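Local coordinates for acyl-[acyl-carrier-protein]--UDP-N-acetylglucosamine O-acyltransferase (Helicobacter pylori, PDB 1J2Z) that catalyses the first step of lipid A biosynthesis, transferring an (R)-3-hydroxyacyl chain from acyl carrier protein to UDP-N-acetylglucosamine, at residues M166-G169 against K170-L173; G192-R195 against H196-R199; I221-L224 against R225-A228; I244-F247 against I248-S252. All coordinates share one frame; numbering follows the deposited sequence.

Contact 1 of 4, residues M166-G169 against K170-L173; sequences MIAG and KSAL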
loop_
_atom_site.group_PDB
_atom_site.type_symbol
_atom_site.label_atom_id
_atom_site.label_comp_id
_atom_site.label_asym_id
_atom_site.label_seq_id
_atom_site.Cartn_x
_atom_site.Cartn_y
_atom_site.Cartn_z
ATOM N N MET A 166 5.543 11.077 17.384
ATOM C CA MET A 166 4.873 9.827 17.073
ATOM C C MET A 166 3.677 10.145 16.195
ATOM O O MET A 166 2.854 10.987 16.546
ATOM C CB MET A 166 4.402 9.124 18.347
ATOM C CG MET A 166 3.774 7.759 18.090
ATOM S SD MET A 166 3.373 6.882 19.614
ATOM C CE MET A 166 4.990 6.213 20.050
ATOM N N ILE A 167 3.587 9.481 15.049
ATOM C CA ILE A 167 2.476 9.698 14.136
ATOM C C ILE A 167 1.690 8.400 13.999
ATOM O O ILE A 167 2.234 7.377 13.581
ATOM C CB ILE A 167 2.977 10.127 12.748
ATOM C CG1 ILE A 167 3.953 11.288 12.893
ATOM C CG2 ILE A 167 1.801 10.550 11.872
ATOM C CD1 ILE A 167 4.489 11.772 11.587
ATOM N N ALA A 168 0.412 8.447 14.359
ATOM C CA ALA A 168 -0.452 7.272 14.284
ATOM C C ALA A 168 -0.610 6.769 12.853
ATOM O O ALA A 168 -0.476 7.528 11.899
ATOM C CB ALA A 168 -1.821 7.596 14.874
ATOM N N GLY A 169 -0.905 5.482 12.711
ATOM C CA GLY A 169 -1.083 4.910 11.391
ATOM C C GLY A 169 -2.276 5.495 10.656
ATOM O O GLY A 169 -3.152 6.105 11.265
ATOM N N LYS A 170 -2.302 5.306 9.340
ATOM C CA LYS A 170 -3.383 5.805 8.492
ATOM C C LYS A 170 -3.628 7.310 8.570
ATOM O O LYS A 170 -4.735 7.775 8.311
ATOM C CB LYS A 170 -4.687 5.059 8.797
ATOM C CG LYS A 170 -4.802 3.718 8.091
ATOM C CD LYS A 170 -6.156 3.082 8.340
ATOM C CE LYS A 170 -6.403 1.925 7.385
ATOM N NZ LYS A 170 -6.521 2.393 5.973
ATOM N N SER A 171 -2.603 8.077 8.918
ATOM C CA SER A 171 -2.765 9.522 8.991
ATOM C C SER A 171 -2.324 10.155 7.679
ATOM O O SER A 171 -1.640 9.528 6.868
ATOM C CB SER A 171 -1.917 10.105 10.124
ATOM O OG SER A 171 -2.245 9.528 11.371
ATOM N N ALA A 172 -2.732 11.402 7.478
ATOM C CA ALA A 172 -2.361 12.172 6.300
ATOM C C ALA A 172 -1.890 13.492 6.900
ATOM O O ALA A 172 -2.704 14.295 7.353
ATOM C CB ALA A 172 -3.572 12.389 5.395
ATOM N N LEU A 173 -0.578 13.703 6.923
ATOM C CA LEU A 173 -0.011 14.910 7.518
ATOM C C LEU A 173 0.396 15.961 6.490
ATOM O O LEU A 173 1.203 15.695 5.593
ATOM C CB LEU A 173 1.193 14.534 8.390
ATOM C CG LEU A 173 1.854 15.622 9.243
ATOM C CD1 LEU A 173 0.844 16.196 10.249
ATOM C CD2 LEU A 173 3.047 15.016 9.981
#

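Contact 2 of 4, residues G192-R195 against H196-R199; sequences GLNR and HRMR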
loop_
_atom_site.group_PDB
_atom_site.type_symbol
_atom_site.label_atom_id
_atom_site.label_comp_id
_atom_site.label_asym_id
_atom_site.label_seq_id
_atom_site.Cartn_x
_atom_site.Cartn_y
_atom_site.Cartn_z
ATOM N N GLY A 192 -1.342 15.533 21.685
ATOM C CA GLY A 192 -0.684 15.576 22.975
ATOM C C GLY A 192 0.804 15.355 22.827
ATOM O O GLY A 192 1.359 15.562 21.745
ATOM N N LEU A 193 1.456 14.930 23.903
ATOM C CA LEU A 193 2.893 14.697 23.861
ATOM C C LEU A 193 3.270 13.223 23.839
ATOM O O LEU A 193 2.531 12.368 24.326
ATOM C CB LEU A 193 3.576 15.374 25.050
ATOM C CG LEU A 193 3.449 16.897 25.159
ATOM C CD1 LEU A 193 4.397 17.402 26.246
ATOM C CD2 LEU A 193 3.787 17.548 23.825
ATOM N N ASN A 194 4.435 12.944 23.265
ATOM C CA ASN A 194 4.963 11.590 23.168
ATOM C C ASN A 194 5.651 11.288 24.494
ATOM O O ASN A 194 6.877 11.205 24.577
ATOM C CB ASN A 194 5.963 11.508 22.012
ATOM C CG ASN A 194 6.394 10.089 21.711
ATOM O OD1 ASN A 194 7.109 9.842 20.739
ATOM N ND2 ASN A 194 5.967 9.147 22.543
ATOM N N ARG A 195 4.832 11.130 25.528
ATOM C CA ARG A 195 5.297 10.862 26.883
ATOM C C ARG A 195 6.264 9.685 26.961
ATOM O O ARG A 195 7.337 9.793 27.558
ATOM C CB ARG A 195 4.085 10.605 27.785
ATOM C CG ARG A 195 4.288 10.945 29.250
ATOM C CD ARG A 195 2.960 10.884 30.000
ATOM N NE ARG A 195 3.078 11.345 31.382
ATOM C CZ ARG A 195 3.765 10.711 32.326
ATOM N NH1 ARG A 195 4.401 9.584 32.040
ATOM N NH2 ARG A 195 3.811 11.201 33.557
ATOM N N HIS A 196 5.884 8.564 26.357
ATOM C CA HIS A 196 6.726 7.377 26.380
ATOM C C HIS A 196 8.135 7.649 25.865
ATOM O O HIS A 196 9.108 7.098 26.381
ATOM C CB HIS A 196 6.090 6.250 25.563
ATOM C CG HIS A 196 6.973 5.052 25.413
ATOM N ND1 HIS A 196 7.994 4.992 24.489
ATOM C CD2 HIS A 196 7.021 3.887 26.101
ATOM C CE1 HIS A 196 8.634 3.844 24.616
ATOM N NE2 HIS A 196 8.065 3.156 25.588
ATOM N N ARG A 197 8.241 8.498 24.850
ATOM C CA ARG A 197 9.538 8.836 24.279
ATOM C C ARG A 197 10.311 9.780 25.192
ATOM O O ARG A 197 11.502 9.584 25.439
ATOM C CB ARG A 197 9.362 9.504 22.916
ATOM C CG ARG A 197 10.671 9.926 22.279
ATOM C CD ARG A 197 11.129 8.905 21.261
ATOM N NE ARG A 197 11.249 7.568 21.826
ATOM C CZ ARG A 197 11.408 6.469 21.095
ATOM N NH1 ARG A 197 11.463 6.561 19.773
ATOM N NH2 ARG A 197 11.511 5.283 21.681
ATOM N N MET A 198 9.631 10.814 25.681
ATOM C CA MET A 198 10.273 11.786 26.558
ATOM C C MET A 198 10.817 11.123 27.819
ATOM O O MET A 198 11.883 11.493 28.306
ATOM C CB MET A 198 9.287 12.890 26.950
ATOM C CG MET A 198 8.662 13.620 25.772
ATOM S SD MET A 198 7.675 15.038 26.292
ATOM C CE MET A 198 6.261 14.224 26.979
ATOM N N ARG A 199 10.086 10.140 28.335
ATOM C CA ARG A 199 10.488 9.442 29.552
ATOM C C ARG A 199 11.800 8.677 29.438
ATOM O O ARG A 199 12.454 8.408 30.446
ATOM C CB ARG A 199 9.378 8.488 30.008
ATOM C CG ARG A 199 8.148 9.193 30.564
ATOM C CD ARG A 199 7.146 8.195 31.125
ATOM N NE ARG A 199 6.625 7.304 30.092
ATOM C CZ ARG A 199 5.799 6.291 30.325
ATOM N NH1 ARG A 199 5.395 6.034 31.562
ATOM N NH2 ARG A 199 5.371 5.537 29.322
#

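Contact 3 of 4, residues I221-L224 against R225-A228; sequences IPSL and RESA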
loop_
_atom_site.group_PDB
_atom_site.type_symbol
_atom_site.label_atom_id
_atom_site.label_comp_id
_atom_site.label_asym_id
_atom_site.label_seq_id
_atom_site.Cartn_x
_atom_site.Cartn_y
_atom_site.Cartn_z
ATOM N N ILE A 221 -5.319 33.251 21.679
ATOM C CA ILE A 221 -5.082 34.662 21.384
ATOM C C ILE A 221 -3.793 34.980 20.637
ATOM O O ILE A 221 -3.806 35.109 19.410
ATOM C CB ILE A 221 -5.171 35.535 22.662
ATOM C CG1 ILE A 221 -6.586 35.465 23.240
ATOM C CG2 ILE A 221 -4.819 36.976 22.331
ATOM C CD1 ILE A 221 -6.784 36.294 24.499
ATOM N N PRO A 222 -2.659 35.113 21.346
ATOM C CA PRO A 222 -1.476 35.424 20.542
ATOM C C PRO A 222 -1.193 34.294 19.560
ATOM O O PRO A 222 -1.335 33.124 19.904
ATOM C CB PRO A 222 -0.386 35.583 21.592
ATOM C CG PRO A 222 -0.771 34.553 22.597
ATOM C CD PRO A 222 -2.277 34.713 22.713
ATOM N N SER A 223 -0.817 34.642 18.335
ATOM C CA SER A 223 -0.514 33.627 17.333
ATOM C C SER A 223 0.600 32.736 17.866
ATOM O O SER A 223 1.321 33.117 18.789
ATOM C CB SER A 223 -0.059 34.275 16.024
ATOM O OG SER A 223 1.206 34.894 16.176
ATOM N N LEU A 224 0.729 31.551 17.284
ATOM C CA LEU A 224 1.758 30.606 17.692
ATOM C C LEU A 224 3.114 31.286 17.520
ATOM O O LEU A 224 3.969 31.236 18.401
ATOM C CB LEU A 224 1.696 29.359 16.807
ATOM C CG LEU A 224 2.269 28.032 17.308
ATOM C CD1 LEU A 224 2.321 27.056 16.143
ATOM C CD2 LEU A 224 3.648 28.227 17.886
ATOM N N ARG A 225 3.295 31.928 16.372
ATOM C CA ARG A 225 4.542 32.615 16.061
ATOM C C ARG A 225 4.910 33.663 17.107
ATOM O O ARG A 225 6.048 33.703 17.577
ATOM C CB ARG A 225 4.442 33.257 14.674
ATOM C CG ARG A 225 5.588 34.190 14.307
ATOM C CD ARG A 225 5.554 34.507 12.816
ATOM N NE ARG A 225 6.035 33.377 12.030
ATOM C CZ ARG A 225 7.312 33.166 11.728
ATOM N NH1 ARG A 225 8.244 34.016 12.136
ATOM N NH2 ARG A 225 7.663 32.096 11.030
ATOM N N GLU A 226 3.950 34.506 17.473
ATOM C CA GLU A 226 4.209 35.540 18.466
ATOM C C GLU A 226 4.545 34.944 19.828
ATOM O O GLU A 226 5.414 35.449 20.531
ATOM C CB GLU A 226 3.008 36.481 18.587
ATOM C CG GLU A 226 2.797 37.374 17.370
ATOM C CD GLU A 226 4.050 38.155 16.986
ATOM O OE1 GLU A 226 4.749 37.750 16.031
ATOM O OE2 GLU A 226 4.343 39.173 17.647
ATOM N N SER A 227 3.860 33.869 20.203
ATOM C CA SER A 227 4.132 33.231 21.486
ATOM C C SER A 227 5.518 32.601 21.463
ATOM O O SER A 227 6.232 32.609 22.468
ATOM C CB SER A 227 3.082 32.156 21.786
ATOM O OG SER A 227 1.801 32.736 21.940
ATOM N N ALA A 228 5.899 32.056 20.311
ATOM C CA ALA A 228 7.204 31.421 20.170
ATOM C C ALA A 228 8.320 32.451 20.341
ATOM O O ALA A 228 9.288 32.213 21.064
ATOM C CB ALA A 228 7.315 30.742 18.805
HETATM O O HOH W 1 -0.369 31.327 21.616
#

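Contact 4 of 4, residues I244-F247 against I248-S252; sequences ICSF and ILESS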
loop_
_atom_site.group_PDB
_atom_site.type_symbol
_atom_site.label_atom_id
_atom_site.label_comp_id
_atom_site.label_asym_id
_atom_site.label_seq_id
_atom_site.Cartn_x
_atom_site.Cartn_y
_atom_site.Cartn_z
ATOM N N ILE A 244 12.318 23.912 20.328
ATOM C CA ILE A 244 10.909 23.966 19.961
ATOM C C ILE A 244 10.487 25.240 19.234
ATOM O O ILE A 244 9.871 25.180 18.170
ATOM C CB ILE A 244 10.032 23.779 21.215
ATOM C CG1 ILE A 244 10.263 22.378 21.783
ATOM C CG2 ILE A 244 8.565 23.996 20.879
ATOM C CD1 ILE A 244 9.559 22.100 23.086
ATOM N N CYS A 245 10.825 26.391 19.801
ATOM C CA CYS A 245 10.439 27.661 19.200
ATOM C C CYS A 245 11.127 27.996 17.882
ATOM O O CYS A 245 10.498 28.550 16.978
ATOM C CB CYS A 245 10.643 28.788 20.213
ATOM S SG CYS A 245 9.626 28.558 21.681
ATOM N N SER A 246 12.408 27.671 17.753
ATOM C CA SER A 246 13.098 27.968 16.500
ATOM C C SER A 246 12.510 27.084 15.403
ATOM O O SER A 246 12.426 27.490 14.243
ATOM C CB SER A 246 14.603 27.715 16.630
ATOM O OG SER A 246 14.874 26.338 16.782
ATOM N N PHE A 247 12.100 25.872 15.773
ATOM C CA PHE A 247 11.494 24.953 14.808
ATOM C C PHE A 247 10.217 25.597 14.273
ATOM O O PHE A 247 9.994 25.670 13.062
ATOM C CB PHE A 247 11.137 23.622 15.477
ATOM C CG PHE A 247 10.453 22.646 14.554
ATOM C CD1 PHE A 247 11.183 21.931 13.613
ATOM C CD2 PHE A 247 9.072 22.471 14.605
ATOM C CE1 PHE A 247 10.552 21.056 12.733
ATOM C CE2 PHE A 247 8.426 21.599 13.726
ATOM C CZ PHE A 247 9.168 20.890 12.789
ATOM N N ILE A 248 9.389 26.070 15.197
ATOM C CA ILE A 248 8.125 26.714 14.868
ATOM C C ILE A 248 8.281 27.931 13.965
ATOM O O ILE A 248 7.577 28.058 12.965
ATOM C CB ILE A 248 7.381 27.133 16.158
ATOM C CG1 ILE A 248 6.895 25.887 16.897
ATOM C CG2 ILE A 248 6.218 28.055 15.824
ATOM C CD1 ILE A 248 6.305 26.170 18.276
ATOM N N LEU A 249 9.197 28.828 14.315
ATOM C CA LEU A 249 9.409 30.034 13.519
ATOM C C LEU A 249 9.967 29.741 12.128
ATOM O O LEU A 249 9.834 30.560 11.223
ATOM C CB LEU A 249 10.344 31.004 14.252
ATOM C CG LEU A 249 9.883 31.547 15.608
ATOM C CD1 LEU A 249 10.917 32.532 16.137
ATOM C CD2 LEU A 249 8.530 32.227 15.471
ATOM N N GLU A 250 10.583 28.575 11.952
ATOM C CA GLU A 250 11.149 28.210 10.655
ATOM C C GLU A 250 10.166 27.479 9.746
ATOM O O GLU A 250 10.458 27.236 8.574
ATOM C CB GLU A 250 12.391 27.337 10.847
ATOM C CG GLU A 250 13.609 28.093 11.345
ATOM C CD GLU A 250 14.777 27.172 11.641
ATOM O OE1 GLU A 250 15.117 26.342 10.770
ATOM O OE2 GLU A 250 15.357 27.279 12.742
ATOM N N SER A 251 8.999 27.138 10.282
ATOM C CA SER A 251 7.986 26.415 9.519
ATOM C C SER A 251 7.562 27.075 8.205
ATOM O O SER A 251 7.314 28.278 8.154
ATOM C CB SER A 251 6.749 26.194 10.386
ATOM O OG SER A 251 5.767 25.475 9.669
ATOM N N SER A 252 7.467 26.266 7.150
ATOM C CA SER A 252 7.059 26.738 5.830
ATOM C C SER A 252 5.592 26.423 5.576
ATOM O O SER A 252 4.829 27.271 5.115
ATOM C CB SER A 252 7.902 26.075 4.735
ATOM O OG SER A 252 9.191 26.653 4.648
#

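Contact 1 of 4, residues M166-G169 against K170-L173
S171 reaches back to the carbonyl of A168 at a corner of the left-handed parallel beta-helix, the fold of the hexapeptide-repeat acyltransferases. The three-sided coil needs a sharp turn wherever the chain passes from one sheet to the next, and here it leaves strand 166-167 and enters strand 172-173 on another face. The polar element is a single hydrogen bond, from S171 OG to A168 O at 2.7 Å. The hydroxyl takes up this place because OG stands beside its own backbone N and opposite the carbonyl carbon (chi1 -58°), and it approaches A168 O from well above the carbonyl plane. T153 belongs to the same small network: its OG1 accepts from S171 N and makes a weak hydrogen bond with A168 O. K170, at the apex, has a positive phi of 57° and sends its side chain away from the turn, where NZ is hydrogen-bonded to L152 O of the second subunit, so the corner also meets the trimer interface. The apolar element lies inside the coil. I167 and L173 come from two different faces and cross at about a right angle, packed among I155 and I161, with V183 against L173. I167 touches with both branches: CG2 lies 4.1 Å from S171 CB, while the extended CG1 arm brings CD1 to 3.9 Å from L173 CD2.

Contact 2 of 4, residues G192-R195 against H196-R199
L193 and M198 cross at about a right angle, the methionine methyl ending against the leucine stem. M198 is extended as far as SD and then bends (chi3 -73°), which turns CE back toward the start of the helix, 3.5 Å from L193 CB and equally 3.5 Å from R195 CA. N194, the N-cap residue, instead lies alongside R197 and points the same way, its side chain against R197 CB. R195 and R199 form a third pairing. Their guanidinium planes are turned 73° apart, and R195 NH1 comes within 3.2 Å of R199 CD and 3.7 Å of R199 NH1. Two like charges meet there on an exposed surface, where solvent would probably soften their repulsion. Beneath these side chains runs the first turn of the helix. N194 O receives M198 N in a nearly straight bond of 3.0 Å (168° at the hydrogen) and a weak one from R197 N, while R195 O takes R199 N at 2.9 Å. N194 also centres an inverse gamma turn, with a weak bond from R195 N to L193 O, so the chain bends sharply just before coiling. The segment thus links strand 189-191 to helix 195-201: L193 packs on Y211 and Y214 of helix 204-217, M198 on I207 of that helix, and N194 against T182 of strand 181-184.

Contact 3 of 4, residues I221-L224 against R225-A228
S223 O is approached by two groups of S227 at the start of helix 224-234. The backbone N of S227 makes a sound hydrogen bond to it at 3.0 Å, with 160° at the hydrogen. The S227 hydroxyl lies 3.2 Å from the same S223 O, but its proton has another acceptor within reach, so that second bond is not settled. A water lies 2.7 Å from P222 O, to which it probably donates, and is hydrogen-bonded to S227 OG at 2.6 Å, bridging the loop to the helix. The P222 ring lies close by, its CG 3.2 Å from S227 OG.

The general problem at a helix start is that the first N-H groups lack carbonyl partners, and S223 illustrates the usual answer as the N-cap. Its OG sits between the backbone N and the carbonyl carbon (chi1 69°), a placement that carries it forward to accept from E226 N at 3.1 Å, nearly straight at 163°. The E226 side chain lies along this cap, its CG 3.2 Å from S223 OG, before the chain bends and OE1 forms a salt bridge with K229. The regular ladder then takes over, with A228 N bonded to L224 O at 2.8 Å.

Among its neighbours, the turn leans on helix 239-250. L224 packs on I248, A228 on C245 and L249, and R225 NH2 is hydrogen-bonded to L249 O, while F218 and V255 from loops also touch L224.

Contact 4 of 4, residues I244-F247 against I248-S252
I244 and I248 lie side by side on the buried flank of the helix, one turn apart and pointing the same way. I248 CD1 comes to 4.1 Å from I244 CG2. In I248, CG1 stands opposite the carbonyl carbon and beside its own backbone N (chi1 -69°), so the arm runs back against the carbonyl one turn earlier, CG1 passing 3.3 Å from I244 O. Here the ladder is regular: I248 N binds I244 O at 3.1 Å (162° at the hydrogen) and L249 N binds C245 O at 3.0 Å (167°). Both isoleucines also pack on L217 of helix 204-217, and C245 on L232 of helix 224-234. This is the closing helix of the C-terminal helical domain that follows the beta-helix in LpxA. Toward its end the order slackens. E250 N divides itself between S246 O and F247 O in two weak, bent bonds. F247 is tied back to the beta-helix by R160, which makes a cation-pi contact with its ring and hydrogen-bonds its carbonyl. The exposed E250 lays its chain over S246 O, with CG at 3.2 Å. S246 OG turns to K242 O of the preceding turn, and S251 OG is hydrogen-bonded to D176 OD2.

The four contacts follow one another along the chain from the last coils of the beta-helix into the C-terminal helices. Contact 1 joins strands of two faces of the beta-helix, and contact 2 begins helix 195-201 beyond the final strand, their centres about 16 Å apart; they touch where M166 CB packs against N194. Contacts 3 and 4 lie on the successive helices 224-234 and 239-250, centres about 12 Å apart, and touch directly through R225, L224 and A228. Contact 3 is about 26 Å from contact 1, between centres. Helix 204-217 packs against both contact 2 and contact 4, consistent with a helical domain packed as one unit at the end of the beta-helix.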